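Local coordinates for beta-hexosaminidase LpqI (Mycobacterium tuberculosis H37Rv, PDB 6GFV), which cleaves terminal beta-1,4-linked N-acetylglucosamine from peptidoglycan fragments as a family 3 glycoside hydrolase, a step in cell-wall recycling, at residues A[46-51]-A[75-80]; A[25-30]-A[296-301]; A[54-59]-A[87-92]. All coordinates share one frame; numbering follows the deposited sequence.

Contact 1 of 3, residues A[46-51]-A[75-80]; sequences GGILIG and LAVSVD
Ser78 and Ile48 meet through a carbonyl that takes two bonds from one residue. Ile48 O accepts the backbone N-H of Ser78 in its own plane, and it also accepts the hydroxyl, with Ser78 OG 3.1 Å from Ile48 O and tilted 31° from the carbonyl plane. With chi1 at 68°, Ser78 OG sits between its backbone N and carbonyl carbon, which turns the hydroxyl back toward the neighbouring strand. The hydroxyl oxygen is also touched by Leu49, whose CD1 lies 3.6 Å from Ser78 OG. Leu49 CG is anti to the backbone N, and this brings the CD1 branch across to Ser78 and on toward the CA of Val79.

Strands 47-50 and 76-83 run parallel here, joined through helix 62-69 in a right-handed beta-alpha-beta unit of the TIM-barrel-like domain of family 3 hydrolases. Three further backbone bonds complete the ladder: Ala76 N to Gly46 O, Ile48 N to Ala76 O, and Ile50 N to Ser78 O, the last at 2.8 Å.

The face bearing Ile48, Ile50, Val77 and Val79 is built of branched aliphatic side chains. Ile50 slants over Val77, its CG1 4.1 Å from Val77 CG1. Val79 CG2, anti to its backbone N, reaches Ile50 CB at 4.2 Å. Toward the start of the pair, Leu75 bends its CD1 to within 3.9 Å of Gly47 CA, while its side chain also packs on helix 62-69. Beyond the last direct bond the strands are bridged by a water, which donates to Ile50 O at 2.7 Å and accepts from the backbone N of Asp80, a residue that probably binds substrate.

Contact 2 of 3, residues A[25-30]-A[296-301]; sequences LLVVGV and IALWVT
Val28 lays one methyl on the indole of Trp299, both side chains rising alongside each other from the same face of the sheet. Its CB, 3.7 Å from Thr301 O, carries CG1 anti to the carbonyl carbon (chi1 -66°). That methyl hangs over the six-membered ring of Trp299, 3.6 Å from the ring centroid and only 9° off the ring normal, a CH-pi contact with CZ2 as its nearest ring atom. Leu26 CD2 approaches the same ring differently, at its edge near CZ3. The far end of the indole is fixed by Trp299 NE1, hydrogen-bonded to Glu304, which also holds Thr301 OG1.

On the other face of the sheet Val27 spreads its methyls between two neighbours: CG2 reaches Ile296 CG2 at 3.5 Å, and CG1 reaches Leu298 CD1 at an equal 3.5 Å. Strands 26-29 and 297-299 run parallel, 7° apart, and four backbone bonds alternate between them, from Ala297 N to Leu25 O through Gly29 N to Trp299 O. The pairing brings the first and last of the eight barrel strands together, closing the TIM-type barrel. Helices 282-292 and 305-317 cover the face of Leu26, Val28 and Trp299, whereas Leu298 faces the barrel interior, its side chain about 5 Å from that of Asp268, the probable nucleophile.

Apart from the indole N-H, which Glu304 satisfies, the side chains meeting across the strands are apolar, so direction and register rest on the backbone bonds while close van der Waals packing, with the CH-pi contact, joins the side chains on both faces.

Contact 3 of 3, residues A[54-59]-A[87-92]; sequences TDLTIF and SRLRSL
Arg88 turns one face of its guanidinium to Leu56, whose CD2 sits 3.9 Å above the plane and over its centre, the two side chains meeting tip to tip. At the edge of the same group, near its plane, lies Thr54 O, and Arg88 NH2 makes a weak hydrogen bond to it at 2.8 Å, bent to 124°. The Phe59 ring has Ile58 CG2 above the centre of one face. Leu89 CD2 lies 3.8 Å from Phe59 CE2, and Leu92 CD1 comes obliquely to Phe59 CD2.

Arg88 gets there by leaving CG anti to its backbone N and bending at chi2 (64°), which carries the guanidinium across to Thr54 and Leu56. Its NE is hydrogen-bonded to Gly51 O, the stronger of its two carbonyl partners; the bond to Thr54 O is secondary. Arg88 probably binds substrate, and this contact joins the loops that follow strands 47-50 and 86-87 at the C-terminal ends of the barrel strands, the side where the active site of TIM-barrel enzymes lies.

Each loop is also braced within itself. Asp55 OD1 accepts the backbone N-H of Thr57 in an Asx turn, and Ser87 to Arg90 forms a type I beta turn. Leu56 adds to the apolar packing of Phe59 on Leu89 and Leu92: its CD2 also reaches Leu89 CD2 at 4.1 Å, and its CD1 lies 3.6 Å from Ser91 OG.

Overall arrangement
From the N terminus, strand 26-29 comes first; it pairs with strand 297-299 near the other end of the chain, so contact 2 closes a loop of 265 residues that takes in both other contacts. Contact 1 closes a short loop of 23 residues through helix 62-69. Contact 3 starts within that loop, at 54-59, and ends beyond it, at 87-92, so the two cross. Contacts 1 and 2 are two seams of the barrel wall separated by the pairing of strands 26-29 and 47-50. Contact 3 is tied to contact 2 by the hydrogen bond of Thr54 OG1 with Val30 O, and to contact 1 by Val79 CG2 packing on Arg88 CB.

Contact 1 of 3, residues A[46-51]-A[75-80]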
loop_
_atom_site.group_PDB
_atom_site.type_symbol
_atom_site.label_atom_id
_atom_site.label_comp_id
_atom_site.label_asym_id
_atom_site.label_seq_id
_atom_site.Cartn_x
_atom_site.Cartn_y
_atom_site.Cartn_z
ATOM N N GLY A 46 -11.300 -4.633 5.761
ATOM C CA GLY A 46 -10.030 -5.203 6.156
ATOM C C GLY A 46 -9.095 -4.233 6.840
ATOM O O GLY A 46 -8.238 -4.639 7.610
ATOM N N GLY A 47 -9.251 -2.947 6.560
ATOM C CA GLY A 47 -8.380 -1.953 7.154
ATOM C C GLY A 47 -8.837 -0.507 6.991
ATOM O O GLY A 47 -9.776 -0.209 6.253
ATOM N N ILE A 48 -8.170 0.391 7.704
ATOM C CA ILE A 48 -8.399 1.815 7.527
ATOM C C ILE A 48 -7.114 2.557 7.217
ATOM O O ILE A 48 -6.021 2.047 7.465
ATOM C CB ILE A 48 -9.055 2.435 8.776
ATOM C CG1 ILE A 48 -8.133 2.307 9.994
ATOM C CG2 ILE A 48 -10.413 1.805 9.022
ATOM C CD1 ILE A 48 -8.704 2.912 11.285
ATOM N N LEU A 49 -7.264 3.754 6.657
ATOM C CA LEU A 49 -6.166 4.646 6.384
ATOM C C LEU A 49 -6.251 5.889 7.283
ATOM O O LEU A 49 -7.280 6.536 7.354
ATOM C CB LEU A 49 -6.155 5.055 4.900
ATOM C CG LEU A 49 -5.244 6.220 4.515
ATOM C CD1 LEU A 49 -3.777 5.828 4.652
ATOM C CD2 LEU A 49 -5.556 6.709 3.120
ATOM N N ILE A 50 -5.163 6.189 7.976
ATOM C CA ILE A 50 -5.002 7.474 8.646
ATOM C C ILE A 50 -4.540 8.471 7.583
ATOM O O ILE A 50 -3.354 8.606 7.323
ATOM C CB ILE A 50 -4.002 7.408 9.810
ATOM C CG1 ILE A 50 -4.323 6.237 10.746
ATOM C CG2 ILE A 50 -4.006 8.716 10.591
ATOM C CD1 ILE A 50 -5.745 6.244 11.301
ATOM N N GLY A 51 -5.501 9.129 6.939
ATOM C CA GLY A 51 -5.219 9.976 5.793
ATOM C C GLY A 51 -5.043 11.435 6.166
ATOM O O GLY A 51 -5.071 11.780 7.337
ATOM N N LEU A 75 -7.578 -5.858 12.627
ATOM C CA LEU A 75 -7.749 -4.764 11.681
ATOM C C LEU A 75 -6.404 -4.193 11.225
ATOM O O LEU A 75 -5.525 -3.971 12.055
ATOM C CB LEU A 75 -8.578 -3.656 12.330
ATOM C CG LEU A 75 -9.018 -2.475 11.461
ATOM C CD1 LEU A 75 -10.132 -2.881 10.501
ATOM C CD2 LEU A 75 -9.430 -1.285 12.308
ATOM N N ALA A 76 -6.231 -3.952 9.923
ATOM C CA ALA A 76 -5.027 -3.260 9.440
ATOM C C ALA A 76 -5.154 -1.738 9.631
ATOM O O ALA A 76 -6.199 -1.171 9.355
ATOM C CB ALA A 76 -4.760 -3.582 7.954
ATOM N N VAL A 77 -4.087 -1.086 10.086
ATOM C CA VAL A 77 -4.083 0.374 10.226
ATOM C C VAL A 77 -2.897 1.005 9.496
ATOM O O VAL A 77 -1.751 0.812 9.892
ATOM C CB VAL A 77 -4.049 0.804 11.715
ATOM C CG1 VAL A 77 -4.178 2.323 11.846
ATOM C CG2 VAL A 77 -5.124 0.086 12.497
ATOM N N SER A 78 -3.179 1.773 8.446
ATOM C CA SER A 78 -2.122 2.276 7.568
ATOM C C SER A 78 -2.017 3.805 7.542
ATOM O O SER A 78 -2.961 4.500 7.900
ATOM C CB SER A 78 -2.352 1.772 6.150
ATOM O OG SER A 78 -3.509 2.360 5.621
ATOM N N VAL A 79 -0.876 4.312 7.078
ATOM C CA VAL A 79 -0.565 5.745 7.094
ATOM C C VAL A 79 0.555 6.054 6.095
ATOM O O VAL A 79 1.383 5.192 5.804
ATOM C CB VAL A 79 -0.145 6.196 8.524
ATOM C CG1 VAL A 79 1.117 5.481 8.955
ATOM C CG2 VAL A 79 0.006 7.735 8.646
ATOM N N ASP A 80 0.585 7.288 5.593
ATOM C CA ASP A 80 1.700 7.803 4.798
ATOM C C ASP A 80 2.783 8.439 5.652
ATOM O O ASP A 80 2.692 9.617 5.975
ATOM C CB ASP A 80 1.211 8.851 3.793
ATOM C CG ASP A 80 0.422 8.252 2.643
ATOM O OD1 ASP A 80 0.762 7.150 2.182
ATOM O OD2 ASP A 80 -0.554 8.885 2.207
HETATM O O HOH W 1 -1.483 9.410 5.556
#

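Contact 2 of 3, residues A[25-30]-A[296-301]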
loop_
_atom_site.group_PDB
_atom_site.type_symbol
_atom_site.label_atom_id
_atom_site.label_comp_id
_atom_site.label_asym_id
_atom_site.label_seq_id
_atom_site.Cartn_x
_atom_site.Cartn_y
_atom_site.Cartn_z
ATOM N N LEU A 25 -10.538 -7.067 1.493
ATOM C CA LEU A 25 -9.596 -6.583 0.492
ATOM C C LEU A 25 -9.640 -5.063 0.335
ATOM O O LEU A 25 -8.971 -4.502 -0.538
ATOM C CB LEU A 25 -9.853 -7.265 -0.855
ATOM C CG LEU A 25 -9.900 -8.800 -0.868
ATOM C CD1 LEU A 25 -10.112 -9.330 -2.279
ATOM C CD2 LEU A 25 -8.647 -9.410 -0.248
ATOM N N LEU A 26 -10.404 -4.399 1.203
ATOM C CA LEU A 26 -10.591 -2.961 1.117
ATOM C C LEU A 26 -9.934 -2.219 2.281
ATOM O O LEU A 26 -10.077 -2.618 3.434
ATOM C CB LEU A 26 -12.083 -2.618 1.075
ATOM C CG LEU A 26 -13.027 -3.412 0.174
ATOM C CD1 LEU A 26 -14.422 -2.907 0.379
ATOM C CD2 LEU A 26 -12.646 -3.307 -1.293
ATOM N N VAL A 27 -9.221 -1.141 1.971
ATOM C CA VAL A 27 -8.626 -0.262 2.982
ATOM C C VAL A 27 -9.042 1.192 2.725
ATOM O O VAL A 27 -8.748 1.739 1.669
ATOM C CB VAL A 27 -7.082 -0.365 2.995
ATOM C CG1 VAL A 27 -6.484 0.716 3.886
ATOM C CG2 VAL A 27 -6.636 -1.746 3.466
ATOM N N VAL A 28 -9.749 1.806 3.674
ATOM C CA VAL A 28 -10.328 3.124 3.438
ATOM C C VAL A 28 -9.934 4.220 4.432
ATOM O O VAL A 28 -9.825 3.998 5.643
ATOM C CB VAL A 28 -11.871 3.053 3.400
ATOM C CG1 VAL A 28 -12.330 2.242 2.190
ATOM C CG2 VAL A 28 -12.432 2.479 4.685
ATOM N N GLY A 29 -9.725 5.414 3.894
ATOM C CA GLY A 29 -9.446 6.589 4.709
ATOM C C GLY A 29 -10.655 6.964 5.547
ATOM O O GLY A 29 -11.793 6.780 5.110
ATOM N N VAL A 30 -10.408 7.487 6.747
ATOM C CA VAL A 30 -11.483 7.824 7.695
ATOM C C VAL A 30 -11.389 9.251 8.235
ATOM O O VAL A 30 -10.303 9.802 8.370
ATOM C CB VAL A 30 -11.500 6.869 8.887
ATOM C CG1 VAL A 30 -11.754 5.426 8.419
ATOM C CG2 VAL A 30 -10.199 6.972 9.677
ATOM N N ILE A 296 -5.065 -5.528 -2.155
ATOM C CA ILE A 296 -5.680 -4.446 -1.386
ATOM C C ILE A 296 -6.048 -3.306 -2.307
ATOM O O ILE A 296 -5.199 -2.791 -3.037
ATOM C CB ILE A 296 -4.744 -3.900 -0.273
ATOM C CG1 ILE A 296 -4.552 -4.928 0.835
ATOM C CG2 ILE A 296 -5.293 -2.607 0.315
ATOM C CD1 ILE A 296 -5.821 -5.313 1.497
ATOM N N ALA A 297 -7.330 -2.958 -2.301
ATOM C CA ALA A 297 -7.835 -1.787 -3.000
ATOM C C ALA A 297 -7.969 -0.620 -2.009
ATOM O O ALA A 297 -8.742 -0.682 -1.064
ATOM C CB ALA A 297 -9.162 -2.077 -3.645
ATOM N N LEU A 298 -7.220 0.442 -2.269
ATOM C CA LEU A 298 -7.053 1.551 -1.349
ATOM C C LEU A 298 -7.684 2.843 -1.867
ATOM O O LEU A 298 -7.494 3.200 -3.029
ATOM C CB LEU A 298 -5.564 1.773 -1.101
ATOM C CG LEU A 298 -5.132 2.971 -0.262
ATOM C CD1 LEU A 298 -5.377 2.692 1.204
ATOM C CD2 LEU A 298 -3.675 3.293 -0.502
ATOM N N TRP A 299 -8.432 3.531 -1.005
ATOM C CA TRP A 299 -8.891 4.895 -1.284
ATOM C C TRP A 299 -9.228 5.627 0.028
ATOM O O TRP A 299 -9.166 5.036 1.104
ATOM C CB TRP A 299 -10.074 4.911 -2.282
ATOM C CG TRP A 299 -11.468 4.538 -1.815
ATOM C CD1 TRP A 299 -12.502 5.397 -1.553
ATOM C CD2 TRP A 299 -12.002 3.214 -1.628
ATOM N NE1 TRP A 299 -13.631 4.695 -1.198
ATOM C CE2 TRP A 299 -13.348 3.358 -1.223
ATOM C CE3 TRP A 299 -11.469 1.933 -1.744
ATOM C CZ2 TRP A 299 -14.163 2.263 -0.944
ATOM C CZ3 TRP A 299 -12.275 0.852 -1.449
ATOM C CH2 TRP A 299 -13.608 1.023 -1.061
ATOM N N VAL A 300 -9.555 6.911 -0.059
ATOM C CA VAL A 300 -9.437 7.783 1.115
ATOM C C VAL A 300 -10.731 8.231 1.789
ATOM O O VAL A 300 -10.695 9.107 2.637
ATOM C CB VAL A 300 -8.637 9.058 0.768
ATOM C CG1 VAL A 300 -7.249 8.694 0.264
ATOM C CG2 VAL A 300 -9.387 9.925 -0.251
ATOM N N THR A 301 -11.857 7.623 1.441
ATOM C CA THR A 301 -13.141 7.967 2.055
ATOM C C THR A 301 -13.958 6.709 2.274
ATOM O O THR A 301 -13.756 5.716 1.577
ATOM C CB THR A 301 -13.978 8.936 1.180
ATOM O OG1 THR A 301 -14.055 8.418 -0.148
ATOM C CG2 THR A 301 -13.372 10.323 1.139
#

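Contact 3 of 3, residues A[54-59]-A[87-92]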
loop_
_atom_site.group_PDB
_atom_site.type_symbol
_atom_site.label_atom_id
_atom_site.label_comp_id
_atom_site.label_asym_id
_atom_site.label_seq_id
_atom_site.Cartn_x
_atom_site.Cartn_y
_atom_site.Cartn_z
ATOM N N THR A 54 -7.693 12.940 8.450
ATOM C CA THR A 54 -8.068 12.164 9.632
ATOM C C THR A 54 -7.804 12.959 10.928
ATOM O O THR A 54 -6.747 13.558 11.090
ATOM C CB THR A 54 -7.318 10.808 9.661
ATOM O OG1 THR A 54 -7.746 10.016 8.545
ATOM C CG2 THR A 54 -7.602 10.036 10.922
ATOM N N ASP A 55 -8.787 12.972 11.820
ATOM C CA ASP A 55 -8.640 13.559 13.152
ATOM C C ASP A 55 -7.772 12.640 14.007
ATOM O O ASP A 55 -8.181 11.547 14.354
ATOM C CB ASP A 55 -10.019 13.771 13.804
ATOM C CG ASP A 55 -9.950 14.527 15.127
ATOM O OD1 ASP A 55 -8.921 14.456 15.829
ATOM O OD2 ASP A 55 -10.948 15.198 15.463
ATOM N N LEU A 56 -6.583 13.107 14.347
ATOM C CA LEU A 56 -5.622 12.317 15.085
ATOM C C LEU A 56 -6.009 11.982 16.548
ATOM O O LEU A 56 -5.316 11.197 17.196
ATOM C CB LEU A 56 -4.274 13.031 15.065
ATOM C CG LEU A 56 -3.587 13.222 13.708
ATOM C CD1 LEU A 56 -2.215 13.814 13.908
ATOM C CD2 LEU A 56 -3.494 11.908 12.936
ATOM N N THR A 57 -7.085 12.557 17.078
ATOM C CA THR A 57 -7.534 12.164 18.419
ATOM C C THR A 57 -8.080 10.749 18.406
ATOM O O THR A 57 -8.357 10.200 19.456
ATOM C CB THR A 57 -8.631 13.086 19.024
ATOM O OG1 THR A 57 -9.786 13.111 18.184
ATOM C CG2 THR A 57 -8.111 14.504 19.246
ATOM N N ILE A 58 -8.220 10.162 17.221
ATOM C CA ILE A 58 -8.584 8.752 17.104
ATOM C C ILE A 58 -7.599 7.871 17.874
ATOM O O ILE A 58 -7.975 6.799 18.333
ATOM C CB ILE A 58 -8.663 8.284 15.595
ATOM C CG1 ILE A 58 -9.327 6.913 15.468
ATOM C CG2 ILE A 58 -7.296 8.268 14.933
ATOM C CD1 ILE A 58 -9.598 6.464 14.018
ATOM N N PHE A 59 -6.357 8.332 18.052
ATOM C CA PHE A 59 -5.351 7.534 18.752
ATOM C C PHE A 59 -5.513 7.563 20.281
ATOM O O PHE A 59 -4.868 6.799 20.987
ATOM C CB PHE A 59 -3.935 7.986 18.365
ATOM C CG PHE A 59 -3.537 7.618 16.938
ATOM C CD1 PHE A 59 -3.522 6.294 16.526
ATOM C CD2 PHE A 59 -3.185 8.594 16.031
ATOM C CE1 PHE A 59 -3.171 5.948 15.230
ATOM C CE2 PHE A 59 -2.834 8.263 14.735
ATOM C CZ PHE A 59 -2.827 6.936 14.332
ATOM N N SER A 87 4.620 13.495 6.009
ATOM C CA SER A 87 4.743 12.938 7.348
ATOM C C SER A 87 3.490 13.206 8.170
ATOM O O SER A 87 3.453 14.128 8.961
ATOM C CB SER A 87 5.988 13.502 8.030
ATOM O OG SER A 87 5.973 13.271 9.422
ATOM N N ARG A 88 2.461 12.388 7.960
ATOM C CA ARG A 88 1.162 12.567 8.623
ATOM C C ARG A 88 1.234 12.667 10.154
ATOM O O ARG A 88 0.492 13.431 10.768
ATOM C CB ARG A 88 0.216 11.426 8.250
ATOM C CG ARG A 88 -1.194 11.618 8.777
ATOM C CD ARG A 88 -1.822 12.837 8.133
ATOM N NE ARG A 88 -3.067 13.291 8.748
ATOM C CZ ARG A 88 -3.134 14.248 9.671
ATOM N NH1 ARG A 88 -2.024 14.829 10.110
ATOM N NH2 ARG A 88 -4.311 14.614 10.159
ATOM N N LEU A 89 2.142 11.914 10.762
ATOM C CA LEU A 89 2.196 11.804 12.216
ATOM C C LEU A 89 3.298 12.658 12.835
ATOM O O LEU A 89 3.747 12.394 13.950
ATOM C CB LEU A 89 2.390 10.338 12.622
ATOM C CG LEU A 89 1.341 9.333 12.130
ATOM C CD1 LEU A 89 1.651 7.910 12.621
ATOM C CD2 LEU A 89 -0.067 9.760 12.550
ATOM N N ARG A 90 3.743 13.674 12.105
ATOM C CA ARG A 90 4.812 14.549 12.590
ATOM C C ARG A 90 4.531 15.112 13.994
ATOM O O ARG A 90 5.445 15.281 14.796
ATOM C CB ARG A 90 5.050 15.693 11.597
ATOM C CG ARG A 90 3.836 16.546 11.294
ATOM C CD ARG A 90 4.138 17.560 10.198
ATOM N NE ARG A 90 2.997 18.417 9.906
ATOM C CZ ARG A 90 1.935 18.044 9.196
ATOM N NH1 ARG A 90 1.851 16.815 8.695
ATOM N NH2 ARG A 90 0.946 18.902 8.990
ATOM N N SER A 91 3.268 15.378 14.292
ATOM C CA SER A 91 2.912 15.985 15.574
ATOM C C SER A 91 3.103 15.012 16.734
ATOM O O SER A 91 3.159 15.423 17.890
ATOM C CB SER A 91 1.465 16.468 15.549
ATOM O OG SER A 91 0.572 15.371 15.630
ATOM N N LEU A 92 3.210 13.725 16.420
ATOM C CA LEU A 92 3.191 12.682 17.438
ATOM C C LEU A 92 4.469 11.876 17.585
ATOM O O LEU A 92 4.714 11.329 18.650
ATOM C CB LEU A 92 2.057 11.690 17.165
ATOM C CG LEU A 92 0.625 12.204 17.103
ATOM C CD1 LEU A 92 -0.317 11.025 16.961
ATOM C CD2 LEU A 92 0.288 13.029 18.323
#